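Local coordinates for protein precorrin-6Y C5,15-methyltransferase (Corynebacterium diphtheriae, PDB 3HM2) that is probably an S-adenosylmethionine-dependent methyltransferase of adenosylcobalamin biosynthesis, represented here by its AdoMet-binding-type C-terminal domain, at residues Ala17-Pro23 / Ile39-Trp43. Residues are numbered along the deposited sequence; the frame is centred on the assembly and turned at random.
Sequences AISALAP and IAIEW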
ATOM      1  N   ALA A  17      -4.375 -11.405 -13.851  1.00 34.00           N
ATOM      2  CA  ALA A  17      -4.037 -11.343 -15.261  1.00 34.16           C
ATOM      3  C   ALA A  17      -5.060 -12.124 -16.080  1.00 30.44           C
ATOM      4  O   ALA A  17      -5.436 -11.697 -17.163  1.00 36.20           O
ATOM      5  CB  ALA A  17      -2.619 -11.865 -15.503  1.00 33.76           C
ATOM      6  N   ILE A  18      -5.535 -13.255 -15.573  1.00 24.38           N
ATOM      7  CA  ILE A  18      -6.611 -13.933 -16.284  1.00 31.09           C
ATOM      8  C   ILE A  18      -7.882 -13.066 -16.290  1.00 32.51           C
ATOM      9  O   ILE A  18      -8.440 -12.778 -17.348  1.00 33.40           O
ATOM     10  CB  ILE A  18      -6.872 -15.363 -15.761  1.00 35.21           C
ATOM     11  CG1 ILE A  18      -5.550 -16.123 -15.588  1.00 39.96           C
ATOM     12  CG2 ILE A  18      -7.748 -16.132 -16.733  1.00 35.12           C
ATOM     13  CD1 ILE A  18      -5.034 -16.834 -16.859  1.00 31.73           C
ATOM     14  N   SER A  19      -8.317 -12.599 -15.126  1.00 36.05           N
ATOM     15  CA  SER A  19      -9.515 -11.756 -15.078  1.00 38.46           C
ATOM     16  C   SER A  19      -9.415 -10.536 -16.006  1.00 39.95           C
ATOM     17  O   SER A  19     -10.430 -10.064 -16.515  1.00 41.62           O
ATOM     18  CB  SER A  19      -9.835 -11.287 -13.653  1.00 30.10           C
ATOM     19  OG  SER A  19      -9.432  -9.934 -13.459  1.00 41.35           O
ATOM     20  N   ALA A  20      -8.198 -10.043 -16.213  1.00 37.79           N
ATOM     21  CA  ALA A  20      -7.982  -8.852 -17.025  1.00 31.52           C
ATOM     22  C   ALA A  20      -8.055  -9.179 -18.513  1.00 26.51           C
ATOM     23  O   ALA A  20      -8.540  -8.378 -19.311  1.00 34.57           O
ATOM     24  CB  ALA A  20      -6.644  -8.213 -16.685  1.00 28.51           C
ATOM     25  N   LEU A  21      -7.569 -10.361 -18.879  1.00 26.71           N
ATOM     26  CA  LEU A  21      -7.461 -10.745 -20.281  1.00 31.99           C
ATOM     27  C   LEU A  21      -8.834 -11.031 -20.881  1.00 42.28           C
ATOM     28  O   LEU A  21      -9.041 -10.876 -22.085  1.00 47.36           O
ATOM     29  CB  LEU A  21      -6.556 -11.968 -20.434  1.00 28.98           C
ATOM     30  CG  LEU A  21      -5.071 -11.754 -20.132  1.00 35.16           C
ATOM     31  CD1 LEU A  21      -4.397 -13.075 -19.791  1.00 23.79           C
ATOM     32  CD2 LEU A  21      -4.375 -11.078 -21.303  1.00 29.66           C
ATOM     33  N   ALA A  22      -9.769 -11.449 -20.034  1.00 50.38           N
ATOM     34  CA  ALA A  22     -11.172 -11.538 -20.423  1.00 45.40           C
ATOM     35  C   ALA A  22     -11.365 -12.531 -21.563  1.00 52.51           C
ATOM     36  O   ALA A  22     -11.621 -12.141 -22.703  1.00 55.60           O
ATOM     37  CB  ALA A  22     -11.701 -10.167 -20.816  1.00 47.03           C
ATOM     38  N   PRO A  23     -11.240 -13.817 -21.250  1.00 49.21           N
ATOM     39  CA  PRO A  23     -11.272 -14.866 -22.273  1.00 39.69           C
ATOM     40  C   PRO A  23     -12.687 -15.119 -22.781  1.00 32.19           C
ATOM     41  O   PRO A  23     -13.613 -15.260 -21.982  1.00 45.34           O
ATOM     42  CB  PRO A  23     -10.755 -16.096 -21.523  1.00 44.92           C
ATOM     43  CG  PRO A  23      -9.878 -15.538 -20.460  1.00 41.85           C
ATOM     44  CD  PRO A  23     -10.512 -14.241 -20.042  1.00 36.05           C
ATOM     45  N   ILE A  39       0.185 -18.254 -17.773  1.00 58.36           N
ATOM     46  CA  ILE A  39      -1.102 -17.676 -18.140  1.00 56.74           C
ATOM     47  C   ILE A  39      -1.790 -18.505 -19.221  1.00 42.93           C
ATOM     48  O   ILE A  39      -3.017 -18.518 -19.319  1.00 60.52           O
ATOM     49  CB  ILE A  39      -0.949 -16.227 -18.638  1.00 54.07           C
ATOM     50  CG1 ILE A  39      -0.101 -15.413 -17.659  1.00 39.71           C
ATOM     51  CG2 ILE A  39      -2.314 -15.583 -18.831  1.00 60.01           C
ATOM     52  CD1 ILE A  39      -0.883 -14.362 -16.902  1.00 40.17           C
ATOM     53  N   ALA A  40      -0.991 -19.194 -20.029  1.00 40.72           N
ATOM     54  CA  ALA A  40      -1.502 -19.877 -21.211  1.00 41.19           C
ATOM     55  C   ALA A  40      -2.322 -21.104 -20.828  1.00 45.61           C
ATOM     56  O   ALA A  40      -3.448 -21.282 -21.295  1.00 45.17           O
ATOM     57  CB  ALA A  40      -0.357 -20.267 -22.134  1.00 43.52           C
ATOM     58  N   ILE A  41      -1.750 -21.950 -19.977  1.00 39.88           N
ATOM     59  CA  ILE A  41      -2.364 -23.228 -19.638  1.00 38.54           C
ATOM     60  C   ILE A  41      -3.576 -23.035 -18.733  1.00 42.25           C
ATOM     61  O   ILE A  41      -4.476 -23.875 -18.695  1.00 40.22           O
ATOM     62  CB  ILE A  41      -1.362 -24.169 -18.944  1.00 42.51           C
ATOM     63  CG1 ILE A  41      -0.330 -24.685 -19.950  1.00 41.98           C
ATOM     64  CG2 ILE A  41      -2.090 -25.328 -18.280  1.00 47.60           C
ATOM     65  CD1 ILE A  41       1.073 -24.178 -19.699  1.00 43.26           C
ATOM     66  N   GLU A  42      -3.593 -21.924 -18.004  1.00 39.37           N
ATOM     67  CA  GLU A  42      -4.770 -21.527 -17.240  1.00 39.68           C
ATOM     68  C   GLU A  42      -5.816 -20.875 -18.139  1.00 39.46           C
ATOM     69  O   GLU A  42      -6.995 -21.228 -18.090  1.00 39.31           O
ATOM     70  CB  GLU A  42      -4.379 -20.571 -16.111  1.00 34.52           C
ATOM     71  CG  GLU A  42      -5.551 -20.086 -15.274  1.00 49.64           C
ATOM     72  CD  GLU A  42      -6.470 -21.214 -14.850  1.00 60.23           C
ATOM     73  OE1 GLU A  42      -5.962 -22.244 -14.359  1.00 65.21           O
ATOM     74  OE2 GLU A  42      -7.701 -21.073 -15.010  1.00 55.38           O
ATOM     75  N   TRP A  43      -5.378 -19.926 -18.957  1.00 38.57           N
ATOM     76  CA  TRP A  43      -6.215 -19.377 -20.004  1.00 34.25           C
ATOM     77  C   TRP A  43      -6.904 -20.543 -20.703  1.00 39.80           C
ATOM     78  O   TRP A  43      -8.105 -20.520 -20.916  1.00 34.44           O
ATOM     79  CB  TRP A  43      -5.319 -18.577 -20.969  1.00 43.55           C
ATOM     80  CG  TRP A  43      -5.897 -18.250 -22.362  1.00 57.75           C
ATOM     81  CD1 TRP A  43      -6.071 -19.123 -23.414  1.00 57.28           C
ATOM     82  CD2 TRP A  43      -6.313 -16.955 -22.854  1.00 65.45           C
ATOM     83  NE1 TRP A  43      -6.592 -18.459 -24.506  1.00 59.02           N
ATOM     84  CE2 TRP A  43      -6.751 -17.134 -24.189  1.00 68.17           C
ATOM     85  CE3 TRP A  43      -6.372 -15.672 -22.292  1.00 51.00           C
ATOM     86  CZ2 TRP A  43      -7.236 -16.075 -24.964  1.00 56.81           C
ATOM     87  CZ3 TRP A  43      -6.859 -14.628 -23.066  1.00 47.96           C
ATOM     88  CH2 TRP A  43      -7.281 -14.836 -24.381  1.00 53.57           C
TER
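Leu21 and Ile39 meet where helix 9-21 packs against helix 38-44, a worked example of how two helices on the same sheet divide their interface into a dense floor and a looser roof. On the floor, the CG2 branch of Ile39 presses against Leu21 CD1 at 3.4 Å, while its CD1 reaches the methyl of Ala17, CB to CD1 3.3 Å; both approaches are tighter than normal carbon contact. Beneath them Phe99 of strand 97-100 touches all three of these buried side chains. Trp43 extends this layer: with CG anti to its backbone N (chi1 163°), the indole swings towards helix 9-21 and offers the edge of its six-membered ring, CZ3, to Leu21 CB at 3.8 Å. Pro23, just past the helix end, lies over one face of the indole, its CG 4.0 Å from CE3. The setting is the Rossmann-like sheet of class I methyltransferases: strand 27-32 and a glycine-rich turn connect the two helices, whose short segments cross at -63° with axes 10.7 Å apart. No hydrogen bond passes between the segments; the gap is filled by apolar packing, and Ile18 CD1 also reaches backbone atoms of helix 38-44, among them the Trp43 N. Towards the solvent side the packing thins. Ile18 reaches across mainly with CD1, which lies 3.6 Å from Ile39 CG2 and 3.7 Å from Glu42 CG, with CG1 alongside the same Glu42 carbon. Glu42, running roughly at right angles to Ile18, contributes only its aliphatic CB and CG; a bend at chi2 (47°) turns the chain before its carboxylate, which forms a salt bridge with Arg45.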